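Uncharacterized protein (Enterococcus faecalis, PDB 3NAT) is of unknown function and belongs to the DUF3013 family, with an alpha-beta half-sandwich fold in which helices pack beside a mixed beta sheet. Local coordinates at residues E94-D105 against V150-Y161. Numbering follows the deposited sequence.
Sequences EGKKGLRKAVLD and VAETEKEQWIAY
Leu99 and Ile159 pair as the hydrogen-bonded couple of a two-stranded antiparallel sheet, a small element of the alpha-beta half sandwich, formed by strands 99-100 and 158-159 and separate from the four-stranded sheet. Ile159 N gives to Leu99 O at 2.8 Å and Leu99 N to Ile159 O at 3.2 Å, the latter donor standing above the carbonyl plane. Beyond them, Tyr161 N donates a hydrogen bond to Lys96 O, and Lys101 N, in the first turn of helix 101-125, gives to Gln157 O at 2.6 Å, almost in line with the carbonyl. One water accepts from both Ala102 N and Gln157 N, linking the two segments just past the strand pair.

The Trp158 indole lies sandwiched. Lys97, its chain bent at chi3 (82°) and chi4 so that the tip turns back, sets NZ over one face in a cation-pi contact, 3.2 Å from the centroid of the six-membered ring. Against the opposite face Arg100 lays its CG, a CH-pi contact, with the guanidinium plane turned 70° from the ring and Ala151 CB at its edge. Gly98 O meets the indole edge in plane.

Among apolar contacts, Val150 CG1 sits beside Ala102 CB, and Leu104 CD2 beside Ile159 CB. Helix 9-20 backs Leu104 and Ile159, Leu104 touching Tyr12 and Leu13, and Ile159 touching Tyr12.

Charged groups gather at the start of helix 101-125. Lys101 runs across Glu154 at about a right angle, its CE meeting both carboxylate oxygens, while its NZ bonds to Tyr12 OH. Asp105 OD1 also bonds to Tyr12 OH. Its OD2 comes close to Glu154 OE2 with no hydrogen bond between them; Lys101 NZ, near both carboxylates, would probably offset their charge, and forms a salt bridge to Asp105 OD2 at 3.4 Å, its hydrogen bond weak.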
loop_
_atom_site.group_PDB
_atom_site.type_symbol
_atom_site.label_atom_id
_atom_site.label_comp_id
_atom_site.label_asym_id
_atom_site.label_seq_id
_atom_site.Cartn_x
_atom_site.Cartn_y
_atom_site.Cartn_z
ATOM N N GLU A 94 -4.175 -5.069 9.096
ATOM C CA GLU A 94 -3.077 -5.281 10.045
ATOM C C GLU A 94 -2.642 -6.719 10.191
ATOM O O GLU A 94 -2.813 -7.309 11.257
ATOM C CB GLU A 94 -3.454 -4.776 11.435
ATOM C CG GLU A 94 -3.904 -3.345 11.470
ATOM C CD GLU A 94 -3.952 -2.809 12.873
ATOM O OE1 GLU A 94 -3.349 -3.447 13.765
ATOM O OE2 GLU A 94 -4.587 -1.754 13.082
ATOM N N GLY A 95 -2.047 -7.277 9.148
ATOM C CA GLY A 95 -1.659 -8.667 9.202
ATOM C C GLY A 95 -2.816 -9.463 9.769
ATOM O O GLY A 95 -3.952 -9.299 9.327
ATOM N N LYS A 96 -2.549 -10.293 10.771
ATOM C CA LYS A 96 -3.583 -11.201 11.250
ATOM C C LYS A 96 -4.753 -10.501 11.950
ATOM O O LYS A 96 -5.895 -10.923 11.784
ATOM C CB LYS A 96 -2.996 -12.325 12.111
ATOM C CG LYS A 96 -3.675 -13.673 11.883
ATOM C CD LYS A 96 -2.680 -14.828 11.962
ATOM C CE LYS A 96 -3.266 -16.117 11.385
ATOM N NZ LYS A 96 -2.267 -17.227 11.331
ATOM N N LYS A 97 -4.474 -9.437 12.709
ATOM C CA LYS A 97 -5.523 -8.667 13.393
ATOM C C LYS A 97 -6.717 -8.366 12.492
ATOM O O LYS A 97 -7.863 -8.342 12.953
ATOM C CB LYS A 97 -4.987 -7.335 13.912
ATOM C CG LYS A 97 -4.027 -7.421 15.067
ATOM C CD LYS A 97 -3.828 -6.041 15.698
ATOM C CE LYS A 97 -4.955 -5.685 16.672
ATOM N NZ LYS A 97 -6.304 -5.807 16.058
ATOM N N GLY A 98 -6.437 -8.109 11.217
ATOM C CA GLY A 98 -7.471 -7.829 10.241
ATOM C C GLY A 98 -7.893 -6.374 10.218
ATOM O O GLY A 98 -7.058 -5.475 10.219
ATOM N N LEU A 99 -9.199 -6.145 10.184
ATOM C CA LEU A 99 -9.736 -4.796 10.186
ATOM C C LEU A 99 -10.847 -4.731 11.198
ATOM O O LEU A 99 -11.538 -5.719 11.422
ATOM C CB LEU A 99 -10.307 -4.425 8.813
ATOM C CG LEU A 99 -9.376 -4.114 7.641
ATOM C CD1 LEU A 99 -10.158 -4.056 6.344
ATOM C CD2 LEU A 99 -8.632 -2.814 7.854
ATOM N N ARG A 100 -11.029 -3.568 11.805
ATOM C CA ARG A 100 -12.202 -3.348 12.623
ATOM C C ARG A 100 -13.426 -3.620 11.760
ATOM O O ARG A 100 -13.435 -3.351 10.555
ATOM C CB ARG A 100 -12.231 -1.917 13.152
ATOM C CG ARG A 100 -11.334 -1.687 14.354
ATOM C CD ARG A 100 -11.073 -0.208 14.571
ATOM N NE ARG A 100 -12.314 0.562 14.647
ATOM C CZ ARG A 100 -12.630 1.581 13.845
ATOM N NH1 ARG A 100 -11.794 1.974 12.889
ATOM N NH2 ARG A 100 -13.786 2.216 14.004
ATOM N N LYS A 101 -14.456 -4.172 12.379
ATOM C CA LYS A 101 -15.682 -4.477 11.676
ATOM C C LYS A 101 -16.234 -3.211 11.028
ATOM O O LYS A 101 -16.698 -3.240 9.891
ATOM C CB LYS A 101 -16.689 -5.050 12.663
ATOM C CG LYS A 101 -17.950 -5.610 12.046
ATOM C CD LYS A 101 -18.852 -6.144 13.135
ATOM C CE LYS A 101 -20.299 -5.819 12.851
ATOM N NZ LYS A 101 -20.818 -6.587 11.692
ATOM N N ALA A 102 -16.160 -2.100 11.758
ATOM C CA ALA A 102 -16.727 -0.825 11.312
ATOM C C ALA A 102 -16.176 -0.396 9.971
ATOM O O ALA A 102 -16.866 0.228 9.171
ATOM C CB ALA A 102 -16.480 0.255 12.343
ATOM N N VAL A 103 -14.915 -0.724 9.742
ATOM C CA VAL A 103 -14.263 -0.421 8.483
ATOM C C VAL A 103 -14.771 -1.329 7.378
ATOM O O VAL A 103 -15.063 -0.874 6.276
ATOM C CB VAL A 103 -12.767 -0.647 8.594
ATOM C CG1 VAL A 103 -12.103 -0.487 7.234
ATOM C CG2 VAL A 103 -12.187 0.300 9.619
ATOM N N LEU A 104 -14.847 -2.622 7.664
ATOM C CA LEU A 104 -15.392 -3.554 6.697
ATOM C C LEU A 104 -16.787 -3.090 6.326
ATOM O O LEU A 104 -17.186 -3.143 5.170
ATOM C CB LEU A 104 -15.462 -4.962 7.277
ATOM C CG LEU A 104 -14.301 -5.930 7.035
ATOM C CD1 LEU A 104 -13.696 -5.712 5.676
ATOM C CD2 LEU A 104 -13.242 -5.791 8.097
ATOM N N ASP A 105 -17.529 -2.630 7.321
ATOM C CA ASP A 105 -18.912 -2.233 7.113
ATOM C C ASP A 105 -19.033 -0.921 6.363
ATOM O O ASP A 105 -19.843 -0.804 5.451
ATOM C CB ASP A 105 -19.634 -2.138 8.447
ATOM C CG ASP A 105 -19.995 -3.496 9.001
ATOM O OD1 ASP A 105 -19.985 -4.457 8.208
ATOM O OD2 ASP A 105 -20.296 -3.601 10.214
ATOM N N VAL A 150 -20.971 4.168 11.101
ATOM C CA VAL A 150 -21.132 2.818 11.623
ATOM C C VAL A 150 -20.491 2.695 13.014
ATOM O O VAL A 150 -21.041 2.075 13.918
ATOM C CB VAL A 150 -20.482 1.778 10.676
ATOM C CG1 VAL A 150 -20.408 0.415 11.352
ATOM C CG2 VAL A 150 -21.230 1.699 9.336
ATOM N N ALA A 151 -19.323 3.300 13.181
ATOM C CA ALA A 151 -18.579 3.193 14.428
ATOM C C ALA A 151 -19.325 3.775 15.634
ATOM O O ALA A 151 -18.883 3.635 16.778
ATOM C CB ALA A 151 -17.208 3.847 14.276
ATOM N N GLU A 152 -20.456 4.425 15.381
ATOM C CA GLU A 152 -21.273 4.972 16.459
ATOM C C GLU A 152 -22.511 4.119 16.688
ATOM O O GLU A 152 -23.206 4.272 17.688
ATOM C CB GLU A 152 -21.671 6.413 16.155
ATOM C CG GLU A 152 -20.498 7.371 16.119
ATOM C CD GLU A 152 -20.927 8.795 15.832
ATOM O OE1 GLU A 152 -21.811 8.987 14.969
ATOM O OE2 GLU A 152 -20.378 9.718 16.470
ATOM N N THR A 153 -22.777 3.220 15.747
ATOM C CA THR A 153 -23.890 2.287 15.855
ATOM C C THR A 153 -23.562 1.130 16.792
ATOM O O THR A 153 -24.414 0.679 17.559
ATOM C CB THR A 153 -24.252 1.691 14.482
ATOM O OG1 THR A 153 -24.805 2.713 13.646
ATOM C CG2 THR A 153 -25.264 0.559 14.635
ATOM N N GLU A 154 -22.324 0.651 16.720
ATOM C CA GLU A 154 -21.939 -0.570 17.411
ATOM C C GLU A 154 -20.592 -0.472 18.125
ATOM O O GLU A 154 -19.882 0.529 18.003
ATOM C CB GLU A 154 -21.933 -1.739 16.426
ATOM C CG GLU A 154 -21.145 -1.474 15.160
ATOM C CD GLU A 154 -21.245 -2.617 14.173
ATOM O OE1 GLU A 154 -22.162 -3.452 14.331
ATOM O OE2 GLU A 154 -20.409 -2.680 13.241
ATOM N N LYS A 155 -20.257 -1.527 18.867
ATOM C CA LYS A 155 -19.040 -1.576 19.674
ATOM C C LYS A 155 -17.896 -2.193 18.879
ATOM O O LYS A 155 -18.083 -3.184 18.169
ATOM C CB LYS A 155 -19.272 -2.374 20.961
ATOM C CG LYS A 155 -20.521 -1.979 21.742
ATOM C CD LYS A 155 -21.795 -2.429 21.029
ATOM C CE LYS A 155 -23.052 -1.958 21.749
ATOM N NZ LYS A 155 -23.266 -2.669 23.045
ATOM N N GLU A 156 -16.712 -1.604 19.006
ATOM C CA GLU A 156 -15.560 -2.046 18.235
ATOM C C GLU A 156 -15.423 -3.557 18.272
ATOM O O GLU A 156 -15.588 -4.180 19.316
ATOM C CB GLU A 156 -14.276 -1.393 18.744
ATOM C CG GLU A 156 -13.030 -1.803 17.978
ATOM C CD GLU A 156 -11.783 -1.148 18.526
ATOM O OE1 GLU A 156 -11.898 -0.385 19.509
ATOM O OE2 GLU A 156 -10.691 -1.390 17.977
ATOM N N GLN A 157 -15.132 -4.137 17.118
ATOM C CA GLN A 157 -14.933 -5.564 17.000
ATOM C C GLN A 157 -14.040 -5.768 15.799
ATOM O O GLN A 157 -14.231 -5.135 14.763
ATOM C CB GLN A 157 -16.265 -6.279 16.792
ATOM C CG GLN A 157 -16.111 -7.763 16.475
ATOM C CD GLN A 157 -17.428 -8.435 16.118
ATOM O OE1 GLN A 157 -17.448 -9.580 15.651
ATOM N NE2 GLN A 157 -18.535 -7.724 16.331
ATOM N N TRP A 158 -13.049 -6.635 15.936
ATOM C CA TRP A 158 -12.094 -6.857 14.861
ATOM C C TRP A 158 -12.422 -8.116 14.118
ATOM O O TRP A 158 -12.936 -9.073 14.685
ATOM C CB TRP A 158 -10.680 -6.946 15.413
ATOM C CG TRP A 158 -10.191 -5.642 15.904
ATOM C CD1 TRP A 158 -10.522 -5.024 17.079
ATOM C CD2 TRP A 158 -9.290 -4.770 15.230
ATOM N NE1 TRP A 158 -9.873 -3.818 17.174
ATOM C CE2 TRP A 158 -9.110 -3.639 16.049
ATOM C CE3 TRP A 158 -8.612 -4.839 14.013
ATOM C CZ2 TRP A 158 -8.279 -2.589 15.691
ATOM C CZ3 TRP A 158 -7.789 -3.797 13.659
ATOM C CH2 TRP A 158 -7.627 -2.685 14.495
ATOM N N ILE A 159 -12.118 -8.111 12.835
ATOM C CA ILE A 159 -12.412 -9.241 11.986
ATOM C C ILE A 159 -11.129 -9.641 11.304
ATOM O O ILE A 159 -10.635 -8.942 10.426
ATOM C CB ILE A 159 -13.498 -8.894 10.985
ATOM C CG1 ILE A 159 -14.845 -8.879 11.711
ATOM C CG2 ILE A 159 -13.505 -9.885 9.836
ATOM C CD1 ILE A 159 -15.945 -8.285 10.902
ATOM N N ALA A 160 -10.589 -10.768 11.746
ATOM C CA ALA A 160 -9.240 -11.165 11.401
ATOM C C ALA A 160 -9.105 -11.619 9.966
ATOM O O ALA A 160 -10.088 -11.773 9.244
ATOM C CB ALA A 160 -8.776 -12.247 12.327
ATOM N N TYR A 161 -7.862 -11.835 9.566
ATOM C CA TYR A 161 -7.551 -12.326 8.241
ATOM C C TYR A 161 -7.435 -13.844 8.298
ATOM O O TYR A 161 -6.862 -14.395 9.240
ATOM C CB TYR A 161 -6.246 -11.700 7.777
ATOM C CG TYR A 161 -5.766 -12.134 6.418
ATOM C CD1 TYR A 161 -4.892 -13.204 6.279
ATOM C CD2 TYR A 161 -6.153 -11.457 5.274
ATOM C CE1 TYR A 161 -4.435 -13.597 5.040
ATOM C CE2 TYR A 161 -5.699 -11.846 4.030
ATOM C CZ TYR A 161 -4.839 -12.915 3.920
ATOM O OH TYR A 161 -4.386 -13.303 2.684
HETATM O O HOH W 1 -15.321 -1.964 14.772
#